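Local coordinates for Mll5499 protein (Mesorhizobium loti, PDB 3BDE), which is of unknown function but forms a homodimer of ferredoxin-like subunits and belongs to the stress-responsive alpha/beta-barrel (Dabb) family, at residues 27-32 against 39-44; 47-52 against 94-99. All coordinates share one frame; numbering follows the deposited sequence.

Contact 1 of 2, residues 27-32 against 39-44; sequences FTLKHA and KRFLVD. With EDO (1,2-ethanediol), chain G.
Leu29 lays its CD2 methyl over one face of the Phe41 ring, 3.7 Å from the ring centroid and 11° off the normal, a CH-pi contact almost along the ring normal. Its other methyl is turned to the root of the same side chain, with Leu29 CD1 3.9 Å from Phe41 CD1, and the forked end of the leucine is thereby spread over the ring from its centre to its attached edge. Phe41 reaches the strand because CG stands anti to the backbone N (chi1 178°), which extends the ring from the helix toward the sheet.

Two residues back along the strand, Phe27 meets the same ring obliquely, the planes inclined at 62°. The corner Phe27 CE2 comes to 3.8 Å from Phe41 CE1. Leu42 adds a methyl at the rim of Phe27: Leu42 CD2 lies 4.1 Å from Phe27 CZ, close to the plane of that ring. Phe74 and Trp101 both pack edge-to-face with Phe27, so this ring belongs to a larger aromatic cluster, while Leu42 also packs on Leu116 of the second subunit.

All four touching residues are buried, and no hydrogen bond joins the segments. Apolar side chains from strand 21-29 thus meet the inner side of helix 36-50, the helix-on-sheet packing of a ferredoxin-like fold at its first beta-alpha unit.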
# COMPACT_ATOMS: atom_id res chain seq x y z
N PHE A 27 -6.61 5.92 -4.69
CA PHE A 27 -7.38 6.72 -5.65
C PHE A 27 -8.12 7.91 -5.09
O PHE A 27 -8.28 8.05 -3.87
CB PHE A 27 -8.41 5.80 -6.36
CG PHE A 27 -9.46 5.21 -5.44
CD1 PHE A 27 -9.24 4.00 -4.78
CD2 PHE A 27 -10.70 5.84 -5.27
CE1 PHE A 27 -10.24 3.47 -3.93
CE2 PHE A 27 -11.69 5.31 -4.43
CZ PHE A 27 -11.45 4.13 -3.76
N THR A 28 -8.56 8.74 -6.02
CA THR A 28 -9.36 9.93 -5.76
C THR A 28 -10.53 9.84 -6.73
O THR A 28 -10.36 9.47 -7.91
CB THR A 28 -8.56 11.21 -5.98
OG1 THR A 28 -7.57 11.30 -4.96
CG2 THR A 28 -9.46 12.44 -5.88
N LEU A 29 -11.71 10.15 -6.22
CA LEU A 29 -12.93 10.13 -7.04
C LEU A 29 -13.19 11.55 -7.57
O LEU A 29 -12.69 12.51 -7.02
CB LEU A 29 -14.10 9.66 -6.20
CG LEU A 29 -13.98 8.27 -5.58
CD1 LEU A 29 -15.15 8.06 -4.56
CD2 LEU A 29 -14.01 7.26 -6.69
N LYS A 30 -14.01 11.65 -8.61
CA LYS A 30 -14.45 12.95 -9.18
C LYS A 30 -15.48 13.63 -8.27
O LYS A 30 -15.68 14.85 -8.36
CB LYS A 30 -15.08 12.75 -10.57
CG LYS A 30 -14.09 12.21 -11.57
CD LYS A 30 -14.71 11.93 -12.89
CE LYS A 30 -13.67 11.41 -13.86
NZ LYS A 30 -14.35 10.99 -15.11
N HIS A 31 -16.09 12.85 -7.38
CA HIS A 31 -17.15 13.31 -6.48
C HIS A 31 -16.60 14.17 -5.37
O HIS A 31 -15.45 14.01 -4.96
CB HIS A 31 -17.88 12.14 -5.83
CG HIS A 31 -18.36 11.10 -6.79
ND1 HIS A 31 -19.10 11.40 -7.91
CD2 HIS A 31 -18.22 9.75 -6.79
CE1 HIS A 31 -19.38 10.29 -8.56
NE2 HIS A 31 -18.86 9.28 -7.90
N ALA A 32 -17.47 15.05 -4.87
CA ALA A 32 -17.14 15.93 -3.77
C ALA A 32 -16.89 15.13 -2.51
O ALA A 32 -17.54 14.11 -2.28
CB ALA A 32 -18.29 16.95 -3.52
N LYS A 39 -19.96 8.15 -0.92
CA LYS A 39 -20.45 7.07 -0.04
C LYS A 39 -20.92 5.86 -0.85
O LYS A 39 -20.55 4.73 -0.58
CB LYS A 39 -21.64 7.57 0.81
CG LYS A 39 -22.19 6.58 1.87
CD LYS A 39 -23.67 6.82 2.22
CE LYS A 39 -24.65 6.47 1.05
NZ LYS A 39 -24.45 5.10 0.46
N ARG A 40 -21.76 6.12 -1.85
CA ARG A 40 -22.33 5.08 -2.71
C ARG A 40 -21.28 4.30 -3.50
O ARG A 40 -21.39 3.07 -3.62
CB ARG A 40 -23.36 5.76 -3.61
CG ARG A 40 -24.28 4.91 -4.41
CD ARG A 40 -25.63 5.64 -4.50
NE ARG A 40 -25.43 7.00 -4.98
CZ ARG A 40 -26.01 8.13 -4.53
NH1 ARG A 40 -26.84 8.15 -3.48
NH2 ARG A 40 -25.69 9.28 -5.12
N PHE A 41 -20.25 4.99 -4.01
CA PHE A 41 -19.16 4.31 -4.73
C PHE A 41 -18.45 3.32 -3.76
O PHE A 41 -18.25 2.16 -4.10
CB PHE A 41 -18.13 5.31 -5.29
CG PHE A 41 -16.97 4.66 -5.98
CD1 PHE A 41 -15.82 4.29 -5.25
CD2 PHE A 41 -17.01 4.40 -7.34
CE1 PHE A 41 -14.76 3.65 -5.87
CE2 PHE A 41 -15.95 3.76 -7.99
CZ PHE A 41 -14.81 3.39 -7.26
N LEU A 42 -18.12 3.80 -2.57
CA LEU A 42 -17.42 2.99 -1.56
C LEU A 42 -18.26 1.78 -1.06
O LEU A 42 -17.78 0.62 -1.01
CB LEU A 42 -17.00 3.90 -0.39
CG LEU A 42 -15.99 5.01 -0.74
CD1 LEU A 42 -15.82 5.94 0.45
CD2 LEU A 42 -14.64 4.41 -1.20
N VAL A 43 -19.52 2.05 -0.73
CA VAL A 43 -20.48 1.04 -0.25
C VAL A 43 -20.70 -0.03 -1.33
O VAL A 43 -20.55 -1.21 -1.05
CB VAL A 43 -21.80 1.68 0.25
CG1 VAL A 43 -22.83 0.65 0.65
CG2 VAL A 43 -21.49 2.60 1.43
N ASP A 44 -20.94 0.40 -2.57
CA ASP A 44 -21.17 -0.54 -3.68
C ASP A 44 -19.92 -1.33 -4.08
O ASP A 44 -20.02 -2.53 -4.36
CB ASP A 44 -21.76 0.16 -4.89
CG ASP A 44 -23.14 0.81 -4.60
OD1 ASP A 44 -23.78 0.50 -3.58
OD2 ASP A 44 -23.56 1.67 -5.39
C1 EDO G . -26.64 12.67 -4.50
O1 EDO G . -27.64 11.84 -3.89
C2 EDO G . -26.93 14.17 -4.40
O2 EDO G . -27.63 14.50 -3.19

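Contact 2 of 2, residues 47-52 against 94-99; sequences KILSAI and VAFVRD. With EDO (1,2-ethanediol), chain H.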
# COMPACT_ATOMS: atom_id res chain seq x y z
N LYS A 47 -19.48 -4.18 -1.52
CA LYS A 47 -20.46 -5.26 -1.73
C LYS A 47 -20.12 -6.13 -2.93
O LYS A 47 -20.14 -7.37 -2.82
CB LYS A 47 -21.88 -4.68 -1.89
CG LYS A 47 -23.01 -5.73 -1.98
CD LYS A 47 -24.35 -5.04 -2.09
N ILE A 48 -19.78 -5.49 -4.05
CA ILE A 48 -19.48 -6.18 -5.31
C ILE A 48 -18.16 -6.96 -5.28
O ILE A 48 -18.13 -8.16 -5.60
CB ILE A 48 -19.47 -5.15 -6.52
CG1 ILE A 48 -20.90 -4.61 -6.75
CG2 ILE A 48 -18.98 -5.77 -7.85
CD1 ILE A 48 -20.94 -3.48 -7.76
N LEU A 49 -17.09 -6.27 -4.91
CA LEU A 49 -15.74 -6.82 -4.99
C LEU A 49 -15.44 -7.85 -3.94
O LEU A 49 -14.77 -8.84 -4.25
CB LEU A 49 -14.70 -5.71 -4.97
CG LEU A 49 -14.79 -4.60 -6.04
CD1 LEU A 49 -13.73 -3.54 -5.86
CD2 LEU A 49 -14.74 -5.18 -7.44
N SER A 50 -15.94 -7.65 -2.72
CA SER A 50 -15.66 -8.61 -1.61
C SER A 50 -16.39 -9.97 -1.80
O SER A 50 -15.99 -10.96 -1.18
CB SER A 50 -15.97 -7.99 -0.25
OG SER A 50 -17.34 -7.89 -0.04
N ALA A 51 -17.42 -9.99 -2.64
CA ALA A 51 -18.21 -11.19 -2.96
C ALA A 51 -17.57 -12.09 -4.03
O ALA A 51 -18.00 -13.24 -4.21
CB ALA A 51 -19.62 -10.77 -3.41
N ILE A 52 -16.55 -11.59 -4.73
CA ILE A 52 -15.92 -12.36 -5.80
C ILE A 52 -15.04 -13.46 -5.23
O ILE A 52 -14.25 -13.17 -4.33
CB ILE A 52 -15.12 -11.45 -6.74
CG1 ILE A 52 -16.09 -10.45 -7.42
CG2 ILE A 52 -14.39 -12.30 -7.83
CD1 ILE A 52 -15.41 -9.43 -8.26
N VAL A 94 -15.27 -6.94 -14.13
CA VAL A 94 -15.33 -6.28 -15.45
C VAL A 94 -16.44 -5.19 -15.53
O VAL A 94 -16.19 -4.08 -16.00
CB VAL A 94 -15.50 -7.34 -16.58
CG1 VAL A 94 -15.66 -6.69 -17.93
CG2 VAL A 94 -14.28 -8.25 -16.59
N ALA A 95 -17.63 -5.52 -15.03
CA ALA A 95 -18.77 -4.61 -15.01
C ALA A 95 -18.49 -3.43 -14.08
O ALA A 95 -18.72 -2.27 -14.44
CB ALA A 95 -20.05 -5.35 -14.59
N PHE A 96 -17.96 -3.73 -12.88
CA PHE A 96 -17.60 -2.67 -11.95
C PHE A 96 -16.61 -1.66 -12.53
O PHE A 96 -16.78 -0.44 -12.34
CB PHE A 96 -17.01 -3.23 -10.65
CG PHE A 96 -16.59 -2.18 -9.69
CD1 PHE A 96 -17.54 -1.47 -8.95
CD2 PHE A 96 -15.22 -1.86 -9.54
CE1 PHE A 96 -17.13 -0.45 -8.07
CE2 PHE A 96 -14.82 -0.86 -8.68
CZ PHE A 96 -15.77 -0.16 -7.94
N VAL A 97 -15.58 -2.15 -13.21
CA VAL A 97 -14.56 -1.28 -13.79
C VAL A 97 -15.15 -0.41 -14.92
O VAL A 97 -14.93 0.80 -14.97
CB VAL A 97 -13.31 -2.05 -14.27
CG1 VAL A 97 -12.33 -1.10 -14.95
CG2 VAL A 97 -12.59 -2.70 -13.08
N ARG A 98 -15.94 -1.03 -15.78
CA ARG A 98 -16.57 -0.31 -16.87
C ARG A 98 -17.59 0.72 -16.42
O ARG A 98 -17.57 1.84 -16.91
CB ARG A 98 -17.28 -1.29 -17.79
CG ARG A 98 -17.94 -0.69 -19.05
CD ARG A 98 -18.64 -1.82 -19.78
NE ARG A 98 -19.77 -2.30 -18.97
CZ ARG A 98 -20.15 -3.58 -18.83
NH1 ARG A 98 -19.54 -4.59 -19.46
NH2 ARG A 98 -21.18 -3.84 -18.01
N ASP A 99 -18.47 0.32 -15.52
CA ASP A 99 -19.63 1.10 -15.11
C ASP A 99 -19.47 2.04 -13.93
O ASP A 99 -20.23 3.01 -13.82
CB ASP A 99 -20.81 0.16 -14.85
CG ASP A 99 -21.21 -0.65 -16.08
OD1 ASP A 99 -20.90 -0.25 -17.21
OD2 ASP A 99 -21.88 -1.67 -15.91
C1 EDO H . -23.49 2.92 -16.88
O1 EDO H . -22.31 2.13 -17.07
C2 EDO H . -23.86 2.94 -15.42
O2 EDO H . -22.75 3.36 -14.62
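Phe96 projects from helix 91-104 against Ile48 and Leu49 of helix 36-50, joining two helices that pack on the sheet of the ferredoxin-like fold. A chi1 of 178° turns the Phe96 ring to the far side of CB from the backbone N and out toward helix 36-50, where it receives two aliphatic side chains, which account for the contact between the segments.

Leu49 lies over one face of the ring, the two side chains crossing at about a right angle. Its branches divide the work: Leu49 CD2 is 4.0 Å from Phe96 CD2, whereas Leu49 CD1 comes equally near Phe96 CE2, one atom farther round the ring. Both methyls therefore follow one flank of the phenyl group, with Leu49 CG also over that face. The bond from CA to CB of Leu49 runs past the partner helix, and the branched end makes the approach. Ile48, whose bond from CA to CB is aimed at that helix, uses the end of its longer branch, placing Ile48 CD1 4.1 Å from Phe96 CD1. This approach is oblique to the ring and meets the other ortho carbon from that touched by Leu49.

Leu49 and Phe96 are buried, while Ile48 is partly exposed, so the contact runs from the interior toward solvent. Tyr87 and His93 also pack on Leu49, and Trp101 touches Phe96 from within its own helix.

Farther along, exposed Arg98 holds neighbouring Asp99 side-on in a two-bonded salt bridge. Arg98 NE donates to Asp99 OD1 at 2.9 Å and 165°, meeting it from above the carboxylate plane, and Arg98 NH2 reaches the syn side of Asp99 OD2, so the two groups are not coplanar. A bound 1,2-ethanediol, probably from the crystallisation liquor, donates from O2 to the backbone oxygen of Asp99, with Asp99 O 2.7 Å away.

In the fold
Helix 36-50 takes part in both contacts: residues 39-44 meet strand 21-29 in contact 1, and residues 47-52 meet helix 91-104 in contact 2. The first joins helix to sheet and is wholly buried among its touching residues; the second joins helix to helix and reaches the partly exposed Ile48. Both are apolar across the interface, but contact 1 pairs two aromatic rings as well as ring and leucine, whereas contact 2 sets one ring against aliphatic branches. Their centres are about 14 Å apart, yet the contacts merge directly where Phe41 CZ packs 3.7 Å from Phe96 CZ, so that the apolar layer between sheet and helices runs on from one contact into the other.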